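Long-range contacts in BF1531-like N-terminal domain-containing protein (Bacteroides fragilis, PDB 3SLR), which is of uncharacterised function but binds magnesium in a phosphatase-like domain and may act as a hydrolase on ester bonds: residues G29-A37 with V192-L200; I124-E132 with T148-M159. All blocks are in the same frame, centred on the assembly; numbering follows the deposited sequence.

Overall arrangement
Both contacts belong to the FkbH-type N-terminal domain, a member of the SGNH hydrolase clan, whose five-stranded parallel sheet has the strand order 2-1-3-4-5. Contact 1 joins the loop after the strand 22-29 and the start of the helix 34-46 to the residues following the helix 188-194; contact 2 joins the end of the strand 122-126 and the loop beyond it to the helix 147-164. In sequence, contact 2 falls between the two segments of contact 1. Their centres are 20 Å apart, and their nearest atoms come to about 4 Å without touching. Neither contact reaches the magnesium site at D228, D230 and D336, which belongs to the other domain, built on a separate four-stranded parallel sheet.

Contact 1 of 2, residues G29-A37 with V192-L200; sequences GDTATQLLA and VNTEIILSL
A32 and E195 supply the direct polar link: A32 N donates to E195 O over 2.9 Å with an N-H...O angle of 165°, the donor standing above the carbonyl plane. One water adds a second link, as it lies 2.7 Å from T31 OG1, donates to A32 O and accepts from I197 N at 2.9 Å. The side-chain ends of E195 turn elsewhere, OE2 to a salt bridge with K88 and OE1 to Y58. The loop leaving the strand 22-29 and the start of the helix 34-46 thus meet the loop after the helix 188-194; G29-D30-T31 probably corresponds to the Gly-Asp-Ser block of SGNH relatives. T194 OG1 accepts from I196 N at 3.1 Å, an ST turn, and also bonds V190 O, one turn back in its helix; E195 then has a positive phi of 70°. Among apolar pairs, I196 CG1 lies 4.0 Å from A32 CB, and the same side chain, with CG1 beside its backbone N (chi1 -59°), carries CD1 to 3.6 Å from L35 CD1. L36 and L198 approach more distantly through their CD1 atoms, and both also pack on F83 and I206. Separately, the hydroxyl oxygen T31 OG1 makes a van der Waals contact with the methyl I197 CG2 at 3.4 Å.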
loop_
_atom_site.group_PDB
_atom_site.type_symbol
_atom_site.label_atom_id
_atom_site.label_comp_id
_atom_site.label_asym_id
_atom_site.label_seq_id
_atom_site.Cartn_x
_atom_site.Cartn_y
_atom_site.Cartn_z
ATOM N N GLY A 29 -11.470 13.281 -11.356
ATOM C CA GLY A 29 -10.951 12.271 -12.266
ATOM C C GLY A 29 -11.420 12.457 -13.690
ATOM O O GLY A 29 -12.352 13.228 -13.940
ATOM N N ASP A 30 -10.774 11.765 -14.629
ATOM C CA ASP A 30 -11.190 11.828 -16.033
ATOM C C ASP A 30 -11.959 10.579 -16.485
ATOM O O ASP A 30 -12.238 10.394 -17.673
ATOM C CB ASP A 30 -10.018 12.159 -16.979
ATOM C CG ASP A 30 -8.873 11.137 -16.917
ATOM O OD1 ASP A 30 -9.075 9.975 -16.513
ATOM O OD2 ASP A 30 -7.752 11.504 -17.317
ATOM N N THR A 31 -12.308 9.732 -15.524
ATOM C CA THR A 31 -13.275 8.657 -15.760
ATOM C C THR A 31 -14.385 8.811 -14.718
ATOM O O THR A 31 -14.329 9.718 -13.897
ATOM C CB THR A 31 -12.637 7.254 -15.698
ATOM O OG1 THR A 31 -12.020 7.031 -14.413
ATOM C CG2 THR A 31 -11.595 7.104 -16.809
ATOM N N ALA A 32 -15.396 7.950 -14.748
ATOM C CA ALA A 32 -16.505 8.093 -13.796
ATOM C C ALA A 32 -16.066 7.745 -12.375
ATOM O O ALA A 32 -15.578 6.645 -12.121
ATOM C CB ALA A 32 -17.688 7.244 -14.218
ATOM N N THR A 33 -16.257 8.682 -11.444
ATOM C CA THR A 33 -15.676 8.538 -10.102
ATOM C C THR A 33 -16.672 8.237 -8.978
ATOM O O THR A 33 -16.285 8.183 -7.809
ATOM C CB THR A 33 -14.844 9.799 -9.698
ATOM O OG1 THR A 33 -15.625 10.986 -9.895
ATOM C CG2 THR A 33 -13.578 9.899 -10.520
ATOM N N GLN A 34 -17.942 8.020 -9.308
ATOM C CA GLN A 34 -18.956 7.905 -8.251
ATOM C C GLN A 34 -18.749 6.715 -7.313
ATOM O O GLN A 34 -18.907 6.857 -6.105
ATOM C CB GLN A 34 -20.379 7.906 -8.817
ATOM C CG GLN A 34 -20.737 9.157 -9.601
ATOM C CD GLN A 34 -20.365 9.065 -11.078
ATOM O OE1 GLN A 34 -19.698 8.120 -11.512
ATOM N NE2 GLN A 34 -20.819 10.044 -11.862
ATOM N N LEU A 35 -18.391 5.551 -7.854
ATOM C CA LEU A 35 -18.157 4.395 -7.000
ATOM C C LEU A 35 -16.858 4.545 -6.221
ATOM O O LEU A 35 -16.768 4.153 -5.058
ATOM C CB LEU A 35 -18.146 3.104 -7.815
ATOM C CG LEU A 35 -19.461 2.768 -8.512
ATOM C CD1 LEU A 35 -19.397 1.353 -9.077
ATOM C CD2 LEU A 35 -20.622 2.913 -7.555
ATOM N N LEU A 36 -15.843 5.114 -6.865
ATOM C CA LEU A 36 -14.570 5.345 -6.189
ATOM C C LEU A 36 -14.758 6.314 -5.020
ATOM O O LEU A 36 -14.171 6.140 -3.951
ATOM C CB LEU A 36 -13.521 5.878 -7.169
ATOM C CG LEU A 36 -12.114 6.177 -6.633
ATOM C CD1 LEU A 36 -11.482 4.944 -6.006
ATOM C CD2 LEU A 36 -11.233 6.737 -7.744
ATOM N N ALA A 37 -15.599 7.324 -5.218
ATOM C CA ALA A 37 -15.929 8.258 -4.133
ATOM C C ALA A 37 -16.548 7.540 -2.939
ATOM O O ALA A 37 -16.133 7.741 -1.788
ATOM C CB ALA A 37 -16.858 9.354 -4.633
ATOM N N VAL A 192 -17.272 0.368 -20.958
ATOM C CA VAL A 192 -17.978 0.755 -22.170
ATOM C C VAL A 192 -19.334 1.382 -21.830
ATOM O O VAL A 192 -19.736 2.395 -22.417
ATOM C CB VAL A 192 -18.117 -0.458 -23.117
ATOM C CG1 VAL A 192 -19.172 -0.209 -24.174
ATOM C CG2 VAL A 192 -16.766 -0.772 -23.753
ATOM N N ASN A 193 -20.014 0.813 -20.843
ATOM C CA ASN A 193 -21.379 1.234 -20.539
ATOM C C ASN A 193 -21.524 2.269 -19.423
ATOM O O ASN A 193 -22.607 2.832 -19.233
ATOM C CB ASN A 193 -22.230 0.004 -20.227
ATOM C CG ASN A 193 -22.356 -0.919 -21.418
ATOM O OD1 ASN A 193 -22.061 -2.112 -21.332
ATOM N ND2 ASN A 193 -22.781 -0.363 -22.548
ATOM N N THR A 194 -20.446 2.530 -18.688
ATOM C CA THR A 194 -20.554 3.392 -17.512
ATOM C C THR A 194 -19.419 4.398 -17.341
ATOM O O THR A 194 -19.520 5.303 -16.506
ATOM C CB THR A 194 -20.630 2.575 -16.219
ATOM O OG1 THR A 194 -19.358 1.964 -15.956
ATOM C CG2 THR A 194 -21.715 1.506 -16.311
ATOM N N GLU A 195 -18.348 4.230 -18.111
ATOM C CA GLU A 195 -17.153 5.067 -17.970
ATOM C C GLU A 195 -16.400 4.787 -16.660
ATOM O O GLU A 195 -15.474 5.511 -16.290
ATOM C CB GLU A 195 -17.501 6.550 -18.092
ATOM C CG GLU A 195 -17.439 7.088 -19.501
ATOM C CD GLU A 195 -16.010 7.204 -20.001
ATOM O OE1 GLU A 195 -15.173 7.794 -19.284
ATOM O OE2 GLU A 195 -15.717 6.699 -21.104
ATOM N N ILE A 196 -16.781 3.717 -15.970
ATOM C CA ILE A 196 -16.040 3.308 -14.778
ATOM C C ILE A 196 -14.844 2.455 -15.198
ATOM O O ILE A 196 -15.013 1.446 -15.877
ATOM C CB ILE A 196 -16.926 2.516 -13.801
ATOM C CG1 ILE A 196 -18.129 3.361 -13.373
ATOM C CG2 ILE A 196 -16.118 2.070 -12.574
ATOM C CD1 ILE A 196 -19.081 2.637 -12.438
ATOM N N ILE A 197 -13.645 2.866 -14.789
ATOM C CA ILE A 197 -12.408 2.284 -15.309
ATOM C C ILE A 197 -11.820 1.226 -14.388
ATOM O O ILE A 197 -10.961 0.449 -14.798
ATOM C CB ILE A 197 -11.339 3.380 -15.600
ATOM C CG1 ILE A 197 -10.309 2.875 -16.621
ATOM C CG2 ILE A 197 -10.675 3.864 -14.325
ATOM C CD1 ILE A 197 -10.759 3.082 -18.047
ATOM N N LEU A 198 -12.281 1.191 -13.142
ATOM C CA LEU A 198 -11.825 0.168 -12.202
ATOM C C LEU A 198 -12.892 -0.906 -12.014
ATOM O O LEU A 198 -14.075 -0.600 -11.915
ATOM C CB LEU A 198 -11.492 0.792 -10.841
ATOM C CG LEU A 198 -10.301 1.756 -10.808
ATOM C CD1 LEU A 198 -10.266 2.526 -9.486
ATOM C CD2 LEU A 198 -9.003 1.005 -11.027
ATOM N N SER A 199 -12.470 -2.165 -11.952
ATOM C CA SER A 199 -13.410 -3.260 -11.728
ATOM C C SER A 199 -13.940 -3.242 -10.292
ATOM O O SER A 199 -13.352 -2.630 -9.399
ATOM C CB SER A 199 -12.749 -4.606 -12.021
ATOM O OG SER A 199 -11.759 -4.873 -11.042
ATOM N N LEU A 200 -15.050 -3.936 -10.074
ATOM C CA LEU A 200 -15.684 -3.980 -8.762
ATOM C C LEU A 200 -14.722 -4.479 -7.697
ATOM O O LEU A 200 -14.732 -3.996 -6.556
ATOM C CB LEU A 200 -16.928 -4.872 -8.801
ATOM C CG LEU A 200 -17.701 -5.030 -7.488
ATOM C CD1 LEU A 200 -18.098 -3.676 -6.930
ATOM C CD2 LEU A 200 -18.935 -5.906 -7.694
HETATM O O HOH W 1 -13.488 5.241 -13.075
#

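Contact 2 of 2, residues I124-E132 with T148-M159; sequences IYYNYPEIE and TYQLTKLNYELM
N127 and N155 bring their CA atoms to 6.4 Å where the chain leaves the strand 122-126, and the loop then follows the helix 147-164 back toward its start, E130 opposite L151 and E132 opposite T148. The N155 amide grips the backbone of Y128 twice, which fixes its rotation: OD1 accepts from Y128 N at 3.1 Å and ND2 donates to Y128 O at 2.8 Å, both in the acceptor's carbonyl plane on a lone pair. N127 OD1 accepts from A174 N and its ND2 bonds N172 OD1; a water further links ND2 to N155 O and OD1. The Y128 ring, set by CG lying beside its backbone N (chi1 -61°), takes L154 CD2 over one face as a CH-pi contact, 3.8 Å from the ring centroid, while L158 CD1 and N155 OD1 sit at its edge. L151 CD1 meets Y128 CB at 3.7 Å and CD2 meets E130 CA at 3.6 Å. Y125 OH and Y128 OH share a hydrogen bond of 2.6 Å; they also bond to H84 and R108, respectively. The contact packs the helix of a beta-alpha-beta crossover, strands 122-126 and 168-171 with helix 147-164, on the loop leaving its first strand; L151 and L154 also touch the helix 86-94, and Y125 the helix 104-118.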
loop_
_atom_site.group_PDB
_atom_site.type_symbol
_atom_site.label_atom_id
_atom_site.label_comp_id
_atom_site.label_asym_id
_atom_site.label_seq_id
_atom_site.Cartn_x
_atom_site.Cartn_y
_atom_site.Cartn_z
ATOM N N ILE A 124 -2.997 13.825 -3.437
ATOM C CA ILE A 124 -2.714 12.415 -3.672
ATOM C C ILE A 124 -3.003 12.123 -5.146
ATOM O O ILE A 124 -4.110 12.366 -5.637
ATOM C CB ILE A 124 -3.556 11.509 -2.765
ATOM C CG1 ILE A 124 -3.254 11.809 -1.294
ATOM C CG2 ILE A 124 -3.255 10.050 -3.075
ATOM C CD1 ILE A 124 -4.219 11.156 -0.337
ATOM N N TYR A 125 -2.002 11.604 -5.845
ATOM C CA TYR A 125 -2.055 11.520 -7.296
ATOM C C TYR A 125 -1.759 10.091 -7.727
ATOM O O TYR A 125 -0.680 9.567 -7.433
ATOM C CB TYR A 125 -1.029 12.490 -7.905
ATOM C CG TYR A 125 -1.165 12.684 -9.407
ATOM C CD1 TYR A 125 -0.574 11.806 -10.292
ATOM C CD2 TYR A 125 -1.880 13.757 -9.930
ATOM C CE1 TYR A 125 -0.699 11.972 -11.667
ATOM C CE2 TYR A 125 -2.012 13.939 -11.302
ATOM C CZ TYR A 125 -1.422 13.038 -12.162
ATOM O OH TYR A 125 -1.543 13.209 -13.513
ATOM N N TYR A 126 -2.724 9.442 -8.387
ATOM C CA TYR A 126 -2.502 8.085 -8.897
ATOM C C TYR A 126 -1.552 8.121 -10.081
ATOM O O TYR A 126 -1.791 8.853 -11.031
ATOM C CB TYR A 126 -3.822 7.423 -9.334
ATOM C CG TYR A 126 -4.837 7.298 -8.222
ATOM C CD1 TYR A 126 -5.987 8.072 -8.218
ATOM C CD2 TYR A 126 -4.632 6.414 -7.158
ATOM C CE1 TYR A 126 -6.918 7.966 -7.194
ATOM C CE2 TYR A 126 -5.560 6.312 -6.126
ATOM C CZ TYR A 126 -6.699 7.087 -6.151
ATOM O OH TYR A 126 -7.627 6.993 -5.122
ATOM N N ASN A 127 -0.471 7.347 -10.027
ATOM C CA ASN A 127 0.395 7.232 -11.191
ATOM C C ASN A 127 -0.207 6.266 -12.205
ATOM O O ASN A 127 -1.363 5.844 -12.058
ATOM C CB ASN A 127 1.851 6.879 -10.816
ATOM C CG ASN A 127 1.987 5.522 -10.149
ATOM O OD1 ASN A 127 0.996 4.801 -9.947
ATOM N ND2 ASN A 127 3.232 5.158 -9.802
ATOM N N TYR A 128 0.566 5.918 -13.226
ATOM C CA TYR A 128 -0.002 5.351 -14.455
ATOM C C TYR A 128 0.434 3.912 -14.754
ATOM O O TYR A 128 1.570 3.674 -15.166
ATOM C CB TYR A 128 0.385 6.235 -15.651
ATOM C CG TYR A 128 -0.119 7.667 -15.587
ATOM C CD1 TYR A 128 0.631 8.666 -14.976
ATOM C CD2 TYR A 128 -1.331 8.019 -16.170
ATOM C CE1 TYR A 128 0.159 9.989 -14.922
ATOM C CE2 TYR A 128 -1.792 9.320 -16.149
ATOM C CZ TYR A 128 -1.048 10.299 -15.520
ATOM O OH TYR A 128 -1.534 11.588 -15.495
ATOM N N PRO A 129 -0.475 2.938 -14.577
ATOM C CA PRO A 129 -0.113 1.585 -15.024
ATOM C C PRO A 129 0.056 1.562 -16.539
ATOM O O PRO A 129 -0.725 2.190 -17.267
ATOM C CB PRO A 129 -1.329 0.730 -14.642
ATOM C CG PRO A 129 -2.166 1.594 -13.711
ATOM C CD PRO A 129 -1.846 3.022 -14.047
ATOM N N GLU A 130 1.051 0.837 -17.029
ATOM C CA GLU A 130 1.283 0.849 -18.468
ATOM C C GLU A 130 0.190 0.095 -19.225
ATOM O O GLU A 130 -0.159 -1.027 -18.870
ATOM C CB GLU A 130 2.660 0.273 -18.808
ATOM C CG GLU A 130 2.937 0.235 -20.333
ATOM C CD GLU A 130 4.310 -0.311 -20.674
ATOM O OE1 GLU A 130 5.156 -0.403 -19.758
ATOM O OE2 GLU A 130 4.538 -0.652 -21.863
ATOM N N ILE A 131 -0.370 0.728 -20.251
ATOM C CA ILE A 131 -1.117 -0.017 -21.255
ATOM C C ILE A 131 -0.204 -0.111 -22.470
ATOM O O ILE A 131 0.105 0.896 -23.096
ATOM C CB ILE A 131 -2.450 0.665 -21.634
ATOM C CG1 ILE A 131 -3.362 0.796 -20.406
ATOM C CG2 ILE A 131 -3.151 -0.117 -22.767
ATOM C CD1 ILE A 131 -4.555 1.712 -20.637
ATOM N N GLU A 132 0.288 -1.308 -22.757
ATOM C CA GLU A 132 1.154 -1.497 -23.909
ATOM C C GLU A 132 0.279 -1.576 -25.161
ATOM O O GLU A 132 -0.507 -2.508 -25.309
ATOM C CB GLU A 132 1.998 -2.763 -23.758
ATOM C CG GLU A 132 2.829 -3.024 -25.006
ATOM C CD GLU A 132 3.673 -4.269 -24.917
ATOM O OE1 GLU A 132 3.178 -5.304 -24.425
ATOM O OE2 GLU A 132 4.841 -4.201 -25.334
ATOM N N THR A 148 4.424 4.047 -24.929
ATOM C CA THR A 148 5.230 3.333 -23.934
ATOM C C THR A 148 6.400 4.174 -23.427
ATOM O O THR A 148 6.640 4.244 -22.218
ATOM C CB THR A 148 5.711 1.995 -24.484
ATOM O OG1 THR A 148 4.622 1.060 -24.435
ATOM C CG2 THR A 148 6.864 1.451 -23.658
ATOM N N TYR A 149 7.109 4.837 -24.336
ATOM C CA TYR A 149 8.181 5.733 -23.912
ATOM C C TYR A 149 7.669 6.917 -23.073
ATOM O O TYR A 149 8.193 7.189 -21.994
ATOM C CB TYR A 149 9.031 6.232 -25.082
ATOM C CG TYR A 149 10.223 7.014 -24.588
ATOM C CD1 TYR A 149 11.388 6.358 -24.191
ATOM C CD2 TYR A 149 10.171 8.392 -24.458
ATOM C CE1 TYR A 149 12.477 7.069 -23.710
ATOM C CE2 TYR A 149 11.262 9.112 -23.997
ATOM C CZ TYR A 149 12.415 8.447 -23.620
ATOM O OH TYR A 149 13.511 9.147 -23.140
ATOM N N GLN A 150 6.649 7.613 -23.569
ATOM C CA GLN A 150 6.109 8.769 -22.862
ATOM C C GLN A 150 5.602 8.407 -21.471
ATOM O O GLN A 150 5.805 9.158 -20.514
ATOM C CB GLN A 150 5.023 9.447 -23.694
ATOM C CG GLN A 150 5.602 10.154 -24.911
ATOM C CD GLN A 150 6.500 11.314 -24.506
ATOM O OE1 GLN A 150 6.133 12.126 -23.648
ATOM N NE2 GLN A 150 7.687 11.388 -25.108
ATOM N N LEU A 151 4.947 7.256 -21.352
ATOM C CA LEU A 151 4.422 6.849 -20.046
ATOM C C LEU A 151 5.533 6.505 -19.051
ATOM O O LEU A 151 5.444 6.825 -17.875
ATOM C CB LEU A 151 3.454 5.673 -20.186
ATOM C CG LEU A 151 2.470 5.640 -19.016
ATOM C CD1 LEU A 151 1.579 6.862 -19.134
ATOM C CD2 LEU A 151 1.616 4.382 -19.018
ATOM N N THR A 152 6.576 5.847 -19.533
ATOM C CA THR A 152 7.723 5.497 -18.707
ATOM C C THR A 152 8.447 6.750 -18.210
ATOM O O THR A 152 8.806 6.854 -17.034
ATOM C CB THR A 152 8.681 4.588 -19.494
ATOM O OG1 THR A 152 7.956 3.445 -19.960
ATOM C CG2 THR A 152 9.862 4.130 -18.614
ATOM N N LYS A 153 8.640 7.707 -19.107
ATOM C CA LYS A 153 9.178 9.016 -18.740
ATOM C C LYS A 153 8.280 9.701 -17.704
ATOM O O LYS A 153 8.752 10.197 -16.673
ATOM C CB LYS A 153 9.309 9.902 -19.992
ATOM C CG LYS A 153 9.659 11.363 -19.702
ATOM C CD LYS A 153 9.827 12.154 -21.005
ATOM C CE LYS A 153 9.937 13.658 -20.748
ATOM N NZ LYS A 153 10.144 14.424 -22.020
ATOM N N LEU A 154 6.980 9.741 -17.988
ATOM C CA LEU A 154 6.021 10.374 -17.081
ATOM C C LEU A 154 6.086 9.798 -15.659
ATOM O O LEU A 154 6.146 10.547 -14.690
ATOM C CB LEU A 154 4.604 10.261 -17.647
ATOM C CG LEU A 154 3.421 10.807 -16.835
ATOM C CD1 LEU A 154 3.609 12.280 -16.498
ATOM C CD2 LEU A 154 2.134 10.597 -17.615
ATOM N N ASN A 155 6.067 8.474 -15.526
ATOM C CA ASN A 155 6.043 7.873 -14.189
ATOM C C ASN A 155 7.328 8.150 -13.424
ATOM O O ASN A 155 7.313 8.349 -12.200
ATOM C CB ASN A 155 5.775 6.368 -14.257
ATOM C CG ASN A 155 4.307 6.056 -14.374
ATOM O OD1 ASN A 155 3.482 6.695 -13.724
ATOM N ND2 ASN A 155 3.961 5.094 -15.226
ATOM N N TYR A 156 8.440 8.170 -14.148
ATOM C CA TYR A 156 9.731 8.485 -13.541
ATOM C C TYR A 156 9.752 9.920 -13.022
ATOM O O TYR A 156 10.086 10.165 -11.864
ATOM C CB TYR A 156 10.877 8.246 -14.531
ATOM C CG TYR A 156 12.228 8.734 -14.034
ATOM C CD1 TYR A 156 12.829 8.170 -12.912
ATOM C CD2 TYR A 156 12.896 9.761 -14.693
ATOM C CE1 TYR A 156 14.062 8.624 -12.454
ATOM C CE2 TYR A 156 14.120 10.220 -14.250
ATOM C CZ TYR A 156 14.697 9.649 -13.131
ATOM O OH TYR A 156 15.911 10.119 -12.708
ATOM N N GLU A 157 9.376 10.868 -13.872
ATOM C CA GLU A 157 9.392 12.274 -13.466
ATOM C C GLU A 157 8.363 12.592 -12.381
ATOM O O GLU A 157 8.582 13.474 -11.561
ATOM C CB GLU A 157 9.197 13.195 -14.676
ATOM C CG GLU A 157 10.336 13.124 -15.688
ATOM C CD GLU A 157 11.695 13.509 -15.108
ATOM O OE1 GLU A 157 11.758 14.050 -13.977
ATOM O OE2 GLU A 157 12.711 13.267 -15.793
ATOM N N LEU A 158 7.239 11.875 -12.372
ATOM C CA LEU A 158 6.270 12.033 -11.296
ATOM C C LEU A 158 6.910 11.725 -9.958
ATOM O O LEU A 158 6.633 12.386 -8.959
ATOM C CB LEU A 158 5.060 11.118 -11.498
ATOM C CG LEU A 158 3.945 11.610 -12.409
ATOM C CD1 LEU A 158 2.941 10.478 -12.601
ATOM C CD2 LEU A 158 3.278 12.854 -11.810
HETATM N N MSE A 159 7.765 10.712 -9.921
HETATM C CA MSE A 159 8.429 10.403 -8.659
HETATM C C MSE A 159 9.364 11.535 -8.229
HETATM O O MSE A 159 9.450 11.875 -7.040
HETATM C CB MSE A 159 9.158 9.066 -8.751
HETATM C CG MSE A 159 8.193 7.929 -8.991
HETATM SE SE MSE A 159 9.036 6.179 -8.711
HETATM C CE MSE A 159 7.528 5.058 -9.307
HETATM O O HOH W 2 5.169 7.163 -10.932
HETATM O O HOH W 3 5.470 2.483 -19.427
HETATM O O HOH W 4 1.927 1.737 -25.101
#